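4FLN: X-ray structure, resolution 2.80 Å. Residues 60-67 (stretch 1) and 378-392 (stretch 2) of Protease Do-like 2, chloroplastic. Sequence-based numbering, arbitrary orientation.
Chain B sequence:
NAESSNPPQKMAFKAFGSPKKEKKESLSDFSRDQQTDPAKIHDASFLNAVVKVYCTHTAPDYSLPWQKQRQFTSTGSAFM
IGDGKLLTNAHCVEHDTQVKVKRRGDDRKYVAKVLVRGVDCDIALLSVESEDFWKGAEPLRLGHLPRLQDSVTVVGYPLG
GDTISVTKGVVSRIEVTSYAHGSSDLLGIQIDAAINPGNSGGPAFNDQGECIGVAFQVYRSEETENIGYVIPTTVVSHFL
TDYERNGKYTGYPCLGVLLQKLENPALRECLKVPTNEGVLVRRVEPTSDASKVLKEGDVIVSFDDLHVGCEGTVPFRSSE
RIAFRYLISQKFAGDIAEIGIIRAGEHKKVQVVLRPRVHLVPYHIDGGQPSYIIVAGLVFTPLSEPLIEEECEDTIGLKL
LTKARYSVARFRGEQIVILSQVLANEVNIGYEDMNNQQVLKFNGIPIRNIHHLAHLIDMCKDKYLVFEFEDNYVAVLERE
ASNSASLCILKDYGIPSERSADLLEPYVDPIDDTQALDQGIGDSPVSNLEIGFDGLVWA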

ATOM      1  N   PRO B  60      20.566  24.844   2.253  1.00 63.71           N
ATOM      2  CA  PRO B  60      19.593  25.902   1.973  1.00 58.53           C
ATOM      3  C   PRO B  60      18.281  25.289   1.516  1.00 61.48           C
ATOM      4  O   PRO B  60      18.291  24.208   0.937  1.00 62.52           O
ATOM      5  CB  PRO B  60      20.237  26.649   0.811  1.00 61.17           C
ATOM      6  CG  PRO B  60      20.947  25.583   0.065  1.00 59.76           C
ATOM      7  CD  PRO B  60      21.452  24.602   1.101  1.00 59.83           C
ATOM      8  N   ASP B  61      17.171  25.967   1.761  1.00 59.65           N
ATOM      9  CA  ASP B  61      15.893  25.543   1.218  1.00 56.03           C
ATOM     10  C   ASP B  61      15.770  26.211  -0.148  1.00 62.39           C
ATOM     11  O   ASP B  61      15.954  27.417  -0.257  1.00 72.50           O
ATOM     12  CB  ASP B  61      14.771  25.994   2.156  1.00 67.53           C
ATOM     13  CG  ASP B  61      13.380  25.648   1.640  1.00 81.90           C
ATOM     14  OD1 ASP B  61      12.788  24.668   2.137  1.00 86.26           O
ATOM     15  OD2 ASP B  61      12.862  26.368   0.757  1.00 89.58           O
ATOM     16  N   TYR B  62      15.497  25.447  -1.200  1.00 61.23           N
ATOM     17  CA  TYR B  62      15.355  26.044  -2.535  1.00 63.15           C
ATOM     18  C   TYR B  62      13.972  26.642  -2.789  1.00 64.38           C
ATOM     19  O   TYR B  62      13.832  27.666  -3.471  1.00 55.92           O
ATOM     20  CB  TYR B  62      15.743  25.041  -3.623  1.00 59.16           C
ATOM     21  CG  TYR B  62      17.146  24.537  -3.428  1.00 60.88           C
ATOM     22  CD1 TYR B  62      18.216  25.123  -4.088  1.00 65.04           C
ATOM     23  CD2 TYR B  62      17.409  23.502  -2.543  1.00 63.44           C
ATOM     24  CE1 TYR B  62      19.506  24.675  -3.891  1.00 67.89           C
ATOM     25  CE2 TYR B  62      18.692  23.048  -2.341  1.00 67.55           C
ATOM     26  CZ  TYR B  62      19.735  23.638  -3.014  1.00 69.55           C
ATOM     27  OH  TYR B  62      21.009  23.176  -2.809  1.00 74.90           O
ATOM     28  N   SER B  63      12.960  25.984  -2.234  1.00 66.71           N
ATOM     29  CA  SER B  63      11.585  26.438  -2.343  1.00 63.75           C
ATOM     30  C   SER B  63      11.466  27.844  -1.784  1.00 64.09           C
ATOM     31  O   SER B  63      10.856  28.717  -2.398  1.00 72.84           O
ATOM     32  CB  SER B  63      10.664  25.480  -1.593  1.00 67.65           C
ATOM     33  OG  SER B  63      10.802  24.159  -2.091  1.00 68.06           O
ATOM     34  N   LEU B  64      12.066  28.060  -0.618  1.00 63.44           N
ATOM     35  CA  LEU B  64      12.133  29.389  -0.017  1.00 76.07           C
ATOM     36  C   LEU B  64      13.606  29.768   0.188  1.00 79.55           C
ATOM     37  O   LEU B  64      14.170  29.488   1.247  1.00 80.00           O
ATOM     38  CB  LEU B  64      11.408  29.390   1.333  1.00 77.60           C
ATOM     39  CG  LEU B  64      10.050  28.685   1.444  1.00 75.96           C
ATOM     40  CD1 LEU B  64       9.770  28.271   2.886  1.00 70.29           C
ATOM     41  CD2 LEU B  64       8.921  29.550   0.899  1.00 77.39           C
ATOM     42  N   PRO B  65      14.251  30.378  -0.828  1.00 68.75           N
ATOM     43  CA  PRO B  65      15.702  30.477  -0.636  1.00 64.70           C
ATOM     44  C   PRO B  65      16.231  31.727   0.076  1.00 69.67           C
ATOM     45  O   PRO B  65      17.328  32.172  -0.265  1.00 68.70           O
ATOM     46  CB  PRO B  65      16.201  30.523  -2.077  1.00 59.27           C
ATOM     47  CG  PRO B  65      15.113  31.272  -2.801  1.00 56.54           C
ATOM     48  CD  PRO B  65      13.823  30.851  -2.156  1.00 59.76           C
ATOM     49  N   TRP B  66      15.517  32.232   1.077  1.00 71.44           N
ATOM     50  CA  TRP B  66      16.063  33.175   2.050  1.00 61.63           C
ATOM     51  C   TRP B  66      16.305  32.391   3.327  1.00 54.73           C
ATOM     52  O   TRP B  66      16.754  32.934   4.329  1.00 50.22           O
ATOM     53  CB  TRP B  66      15.106  34.343   2.292  1.00 57.74           C
ATOM     54  CG  TRP B  66      13.693  33.897   2.349  1.00 70.37           C
ATOM     55  CD1 TRP B  66      13.020  33.457   3.445  1.00 73.76           C
ATOM     56  CD2 TRP B  66      12.778  33.809   1.251  1.00 78.31           C
ATOM     57  NE1 TRP B  66      11.735  33.111   3.103  1.00 80.50           N
ATOM     58  CE2 TRP B  66      11.563  33.316   1.760  1.00 81.54           C
ATOM     59  CE3 TRP B  66      12.868  34.105  -0.113  1.00 77.96           C
ATOM     60  CZ2 TRP B  66      10.445  33.109   0.954  1.00 81.89           C
ATOM     61  CZ3 TRP B  66      11.762  33.902  -0.908  1.00 81.47           C
ATOM     62  CH2 TRP B  66      10.564  33.408  -0.373  1.00 83.57           C
ATOM     63  N   GLN B  67      15.965  31.106   3.269  1.00 56.37           N
ATOM     64  CA  GLN B  67      15.961  30.224   4.432  1.00 61.28           C
ATOM     65  C   GLN B  67      16.869  29.020   4.226  1.00 61.28           C
ATOM     66  O   GLN B  67      17.265  28.684   3.103  1.00 62.43           O
ATOM     67  CB  GLN B  67      14.551  29.693   4.718  1.00 68.57           C
ATOM     68  CG  GLN B  67      13.618  30.630   5.461  1.00 78.46           C
ATOM     69  CD  GLN B  67      12.302  29.955   5.846  1.00 83.94           C
ATOM     70  OE1 GLN B  67      12.169  28.728   5.775  1.00 75.82           O
ATOM     71  NE2 GLN B  67      11.325  30.759   6.257  1.00 90.44           N
ATOM     72  N   LEU B 378       6.705  39.281  -6.358  1.00 45.08           N
ATOM     73  CA  LEU B 378       6.962  38.203  -7.313  1.00 52.55           C
ATOM     74  C   LEU B 378       8.348  37.622  -7.053  1.00 48.23           C
ATOM     75  O   LEU B 378       9.362  38.305  -7.193  1.00 46.60           O
ATOM     76  CB  LEU B 378       6.856  38.676  -8.771  1.00 51.17           C
ATOM     77  CG  LEU B 378       5.590  39.339  -9.338  1.00 51.04           C
ATOM     78  CD1 LEU B 378       5.439  38.982 -10.805  1.00 50.65           C
ATOM     79  CD2 LEU B 378       4.332  38.983  -8.566  1.00 46.60           C
ATOM     80  N   VAL B 379       8.384  36.350  -6.685  1.00 36.14           N
ATOM     81  CA  VAL B 379       9.623  35.735  -6.245  1.00 47.78           C
ATOM     82  C   VAL B 379      10.263  34.920  -7.361  1.00 53.25           C
ATOM     83  O   VAL B 379       9.669  33.957  -7.863  1.00 58.06           O
ATOM     84  CB  VAL B 379       9.383  34.858  -5.003  1.00 53.62           C
ATOM     85  CG1 VAL B 379      10.573  33.979  -4.726  1.00 43.96           C
ATOM     86  CG2 VAL B 379       9.073  35.733  -3.802  1.00 63.02           C
ATOM     87  N   PHE B 380      11.474  35.320  -7.743  1.00 49.41           N
ATOM     88  CA  PHE B 380      12.221  34.660  -8.816  1.00 52.08           C
ATOM     89  C   PHE B 380      13.449  33.867  -8.318  1.00 51.68           C
ATOM     90  O   PHE B 380      14.208  34.345  -7.480  1.00 53.62           O
ATOM     91  CB  PHE B 380      12.674  35.696  -9.852  1.00 44.15           C
ATOM     92  CG  PHE B 380      11.547  36.412 -10.542  1.00 44.79           C
ATOM     93  CD1 PHE B 380      10.786  35.772 -11.503  1.00 48.30           C
ATOM     94  CD2 PHE B 380      11.274  37.736 -10.260  1.00 52.96           C
ATOM     95  CE1 PHE B 380       9.764  36.428 -12.153  1.00 45.20           C
ATOM     96  CE2 PHE B 380      10.249  38.400 -10.905  1.00 52.64           C
ATOM     97  CZ  PHE B 380       9.492  37.741 -11.852  1.00 49.74           C
ATOM     98  N   THR B 381      13.628  32.652  -8.829  1.00 41.20           N
ATOM     99  CA  THR B 381      14.888  31.918  -8.674  1.00 46.42           C
ATOM    100  C   THR B 381      15.238  31.177  -9.955  1.00 53.40           C
ATOM    101  O   THR B 381      14.367  30.944 -10.806  1.00 53.51           O
ATOM    102  CB  THR B 381      14.846  30.857  -7.563  1.00 45.26           C
ATOM    103  OG1 THR B 381      13.564  30.223  -7.563  1.00 55.17           O
ATOM    104  CG2 THR B 381      15.114  31.459  -6.219  1.00 44.72           C
ATOM    105  N   PRO B 382      16.517  30.790 -10.096  1.00 48.13           N
ATOM    106  CA  PRO B 382      16.893  29.915 -11.207  1.00 40.60           C
ATOM    107  C   PRO B 382      16.358  28.506 -10.960  1.00 43.45           C
ATOM    108  O   PRO B 382      16.300  28.041  -9.822  1.00 50.10           O
ATOM    109  CB  PRO B 382      18.424  29.939 -11.170  1.00 29.34           C
ATOM    110  CG  PRO B 382      18.779  31.121 -10.338  1.00 41.21           C
ATOM    111  CD  PRO B 382      17.691  31.212  -9.322  1.00 44.87           C
ATOM    112  N   LEU B 383      15.927  27.849 -12.027  1.00 41.12           N
ATOM    113  CA  LEU B 383      15.471  26.480 -11.939  1.00 40.23           C
ATOM    114  C   LEU B 383      16.706  25.628 -11.684  1.00 44.34           C
ATOM    115  O   LEU B 383      17.749  25.816 -12.319  1.00 46.33           O
ATOM    116  CB  LEU B 383      14.806  26.077 -13.257  1.00 48.12           C
ATOM    117  CG  LEU B 383      13.644  25.080 -13.335  1.00 44.04           C
ATOM    118  CD1 LEU B 383      13.874  24.156 -14.508  1.00 37.40           C
ATOM    119  CD2 LEU B 383      13.454  24.288 -12.064  1.00 38.53           C
ATOM    120  N   SER B 384      16.599  24.707 -10.738  1.00 46.84           N
ATOM    121  CA  SER B 384      17.693  23.793 -10.447  1.00 48.49           C
ATOM    122  C   SER B 384      17.126  22.422 -10.112  1.00 47.31           C
ATOM    123  O   SER B 384      15.946  22.289  -9.809  1.00 46.17           O
ATOM    124  CB  SER B 384      18.556  24.321  -9.295  1.00 46.94           C
ATOM    125  OG  SER B 384      17.872  24.262  -8.054  1.00 48.40           O
ATOM    126  N   GLU B 385      17.960  21.396 -10.163  1.00 50.25           N
ATOM    127  CA  GLU B 385      17.473  20.064  -9.847  1.00 56.75           C
ATOM    128  C   GLU B 385      16.962  19.958  -8.399  1.00 53.99           C
ATOM    129  O   GLU B 385      15.855  19.466  -8.158  1.00 41.79           O
ATOM    130  CB  GLU B 385      18.525  19.008 -10.170  1.00 58.79           C
ATOM    131  CG  GLU B 385      18.011  17.936 -11.125  1.00 79.75           C
ATOM    132  CD  GLU B 385      17.801  18.448 -12.549  1.00 93.00           C
ATOM    133  OE1 GLU B 385      18.659  19.216 -13.043  1.00101.21           O
ATOM    134  OE2 GLU B 385      16.782  18.076 -13.176  1.00 87.58           O
ATOM    135  N   PRO B 386      17.756  20.443  -7.431  1.00 48.19           N
ATOM    136  CA  PRO B 386      17.315  20.458  -6.032  1.00 44.59           C
ATOM    137  C   PRO B 386      15.946  21.114  -5.859  1.00 50.95           C
ATOM    138  O   PRO B 386      15.121  20.582  -5.116  1.00 49.97           O
ATOM    139  CB  PRO B 386      18.379  21.301  -5.343  1.00 37.94           C
ATOM    140  CG  PRO B 386      19.593  21.116  -6.168  1.00 43.01           C
ATOM    141  CD  PRO B 386      19.116  20.984  -7.585  1.00 44.57           C
ATOM    142  N   LEU B 387      15.704  22.240  -6.530  1.00 48.06           N
ATOM    143  CA  LEU B 387      14.400  22.903  -6.441  1.00 54.77           C
ATOM    144  C   LEU B 387      13.276  21.970  -6.898  1.00 52.30           C
ATOM    145  O   LEU B 387      12.267  21.806  -6.217  1.00 46.82           O
ATOM    146  CB  LEU B 387      14.380  24.204  -7.258  1.00 54.99           C
ATOM    147  CG  LEU B 387      13.068  24.998  -7.243  1.00 40.99           C
ATOM    148  CD1 LEU B 387      12.589  25.141  -5.819  1.00 39.51           C
ATOM    149  CD2 LEU B 387      13.255  26.371  -7.881  1.00 36.38           C
ATOM    150  N   ILE B 388      13.466  21.373  -8.068  1.00 51.73           N
ATOM    151  CA  ILE B 388      12.573  20.351  -8.583  1.00 52.45           C
ATOM    152  C   ILE B 388      12.387  19.234  -7.554  1.00 51.51           C
ATOM    153  O   ILE B 388      11.262  18.916  -7.176  1.00 53.34           O
ATOM    154  CB  ILE B 388      13.127  19.771  -9.907  1.00 61.99           C
ATOM    155  CG1 ILE B 388      13.251  20.880 -10.955  1.00 56.49           C
ATOM    156  CG2 ILE B 388      12.253  18.635 -10.416  1.00 58.34           C
ATOM    157  CD1 ILE B 388      13.811  20.426 -12.264  1.00 48.23           C
ATOM    158  N   GLU B 389      13.488  18.654  -7.082  1.00 50.32           N
ATOM    159  CA  GLU B 389      13.410  17.589  -6.083  1.00 60.86           C
ATOM    160  C   GLU B 389      12.508  17.974  -4.901  1.00 63.01           C
ATOM    161  O   GLU B 389      11.651  17.204  -4.473  1.00 70.99           O
ATOM    162  CB  GLU B 389      14.807  17.216  -5.578  1.00 69.37           C
ATOM    163  CG  GLU B 389      15.223  15.771  -5.840  1.00 88.83           C
ATOM    164  CD  GLU B 389      15.628  15.516  -7.293  1.00112.27           C
ATOM    165  OE1 GLU B 389      14.764  15.629  -8.195  1.00118.09           O
ATOM    166  OE2 GLU B 389      16.815  15.199  -7.533  1.00117.83           O
ATOM    167  N   GLU B 390      12.700  19.179  -4.388  1.00 49.63           N
ATOM    168  CA  GLU B 390      12.017  19.616  -3.186  1.00 48.84           C
ATOM    169  C   GLU B 390      10.541  19.953  -3.406  1.00 63.66           C
ATOM    170  O   GLU B 390       9.721  19.781  -2.504  1.00 67.86           O
ATOM    171  CB  GLU B 390      12.749  20.822  -2.606  1.00 51.35           C
ATOM    172  CG  GLU B 390      12.219  21.285  -1.274  1.00 58.52           C
ATOM    173  CD  GLU B 390      12.864  22.570  -0.827  1.00 71.62           C
ATOM    174  OE1 GLU B 390      12.529  23.050   0.272  1.00 75.47           O
ATOM    175  OE2 GLU B 390      13.705  23.105  -1.580  1.00 80.00           O
ATOM    176  N   GLU B 391      10.206  20.442  -4.599  1.00 72.38           N
ATOM    177  CA  GLU B 391       8.822  20.788  -4.938  1.00 76.40           C
ATOM    178  C   GLU B 391       8.076  19.534  -5.410  1.00 77.96           C
ATOM    179  O   GLU B 391       6.858  19.543  -5.599  1.00 81.84           O
ATOM    180  CB  GLU B 391       8.797  21.874  -6.024  1.00 74.71           C
ATOM    181  CG  GLU B 391       7.887  23.065  -5.727  1.00 77.27           C
ATOM    182  CD  GLU B 391       8.636  24.264  -5.165  1.00 83.39           C
ATOM    183  OE1 GLU B 391       8.971  25.185  -5.942  1.00 90.05           O
ATOM    184  OE2 GLU B 391       8.884  24.294  -3.946  1.00 84.15           O
ATOM    185  N   CYS B 392       8.841  18.452  -5.534  1.00 78.36           N
ATOM    186  CA  CYS B 392       8.444  17.162  -6.118  1.00 80.32           C
ATOM    187  C   CYS B 392       7.934  17.196  -7.568  1.00 81.06           C
ATOM    188  O   CYS B 392       8.383  18.006  -8.369  1.00 69.74           O
ATOM    189  CB  CYS B 392       7.431  16.446  -5.208  1.00 71.43           C
TER

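An irregular loop, residues 60-67, packs against a strand-and-helix segment, 378-392, through a mixed contact: glutamate carboxylates on the helix take hydrogen bonds from the loop, while small apolar contacts around Y62, P65 and W66 fill the rest. The contact buries 478 Å² in total, counting both sides, and joins segments more than 300 residues apart in one chain.

The backbones come nearest where the loop meets the helix, with CA of Y62 5.1 Å from CA of L387. Toward the strand the gap widens, and CA of P65 lies 8.2 Å from CA of T381, so side chains must span it. No hydrogen bond links main chain to main chain across the contact; the bonds that cross all end on side-chain carboxylates.

E390 is central to the polar part. Its side chain is extended, with all three chi angles near 180°, which carries the carboxylate to the loop. There OE2 accepts from two successive amides: N of Y62 at 3.0 Å, with an N-H...acceptor angle of 131°, and N of S63, also at 3.0 Å but straighter at 153°. One oxygen thus satisfies two loop donors. S63 OG donates to E391 OE2 at 2.7 Å, although the serine oxygen sits too close to a neighbouring atom in the model and its position is less certain.

The carboxylates of D61 and E390 also approach closely, OD1 of D61 lying 2.5 Å from OE1 of E390. Two like charges at this range would be unfavourable if both groups were ionized, and the coordinates leave the protonation open. Within the loop, the other D61 oxygen, OD2, accepts a very short 2.3 Å bond from N of L64.

Y62 supplies the main apolar surface. CB of P386 lies 3.5 Å from the centroid of the Y62 ring and 12° off its normal, a CH-pi contact over one face. Beside it, CD1 of L387 reaches to 3.8 Å from CB of Y62, although the CA-to-CB bond of L387 points sideways. The helix that carries P386 and L387 is capped at its start by S384, whose OG accepts a weak 3.3 Å bond from N of L387.

Along the strand, T381 and V379 both direct their CA-to-CB bonds toward the loop, whereas the intervening F380 points away, as strand alternation requires. CG2 of T381 meets CG of P65 at 3.4 Å, and CG1 of V379 meets the edge of the W66 ring, 4.0 Å from CZ3.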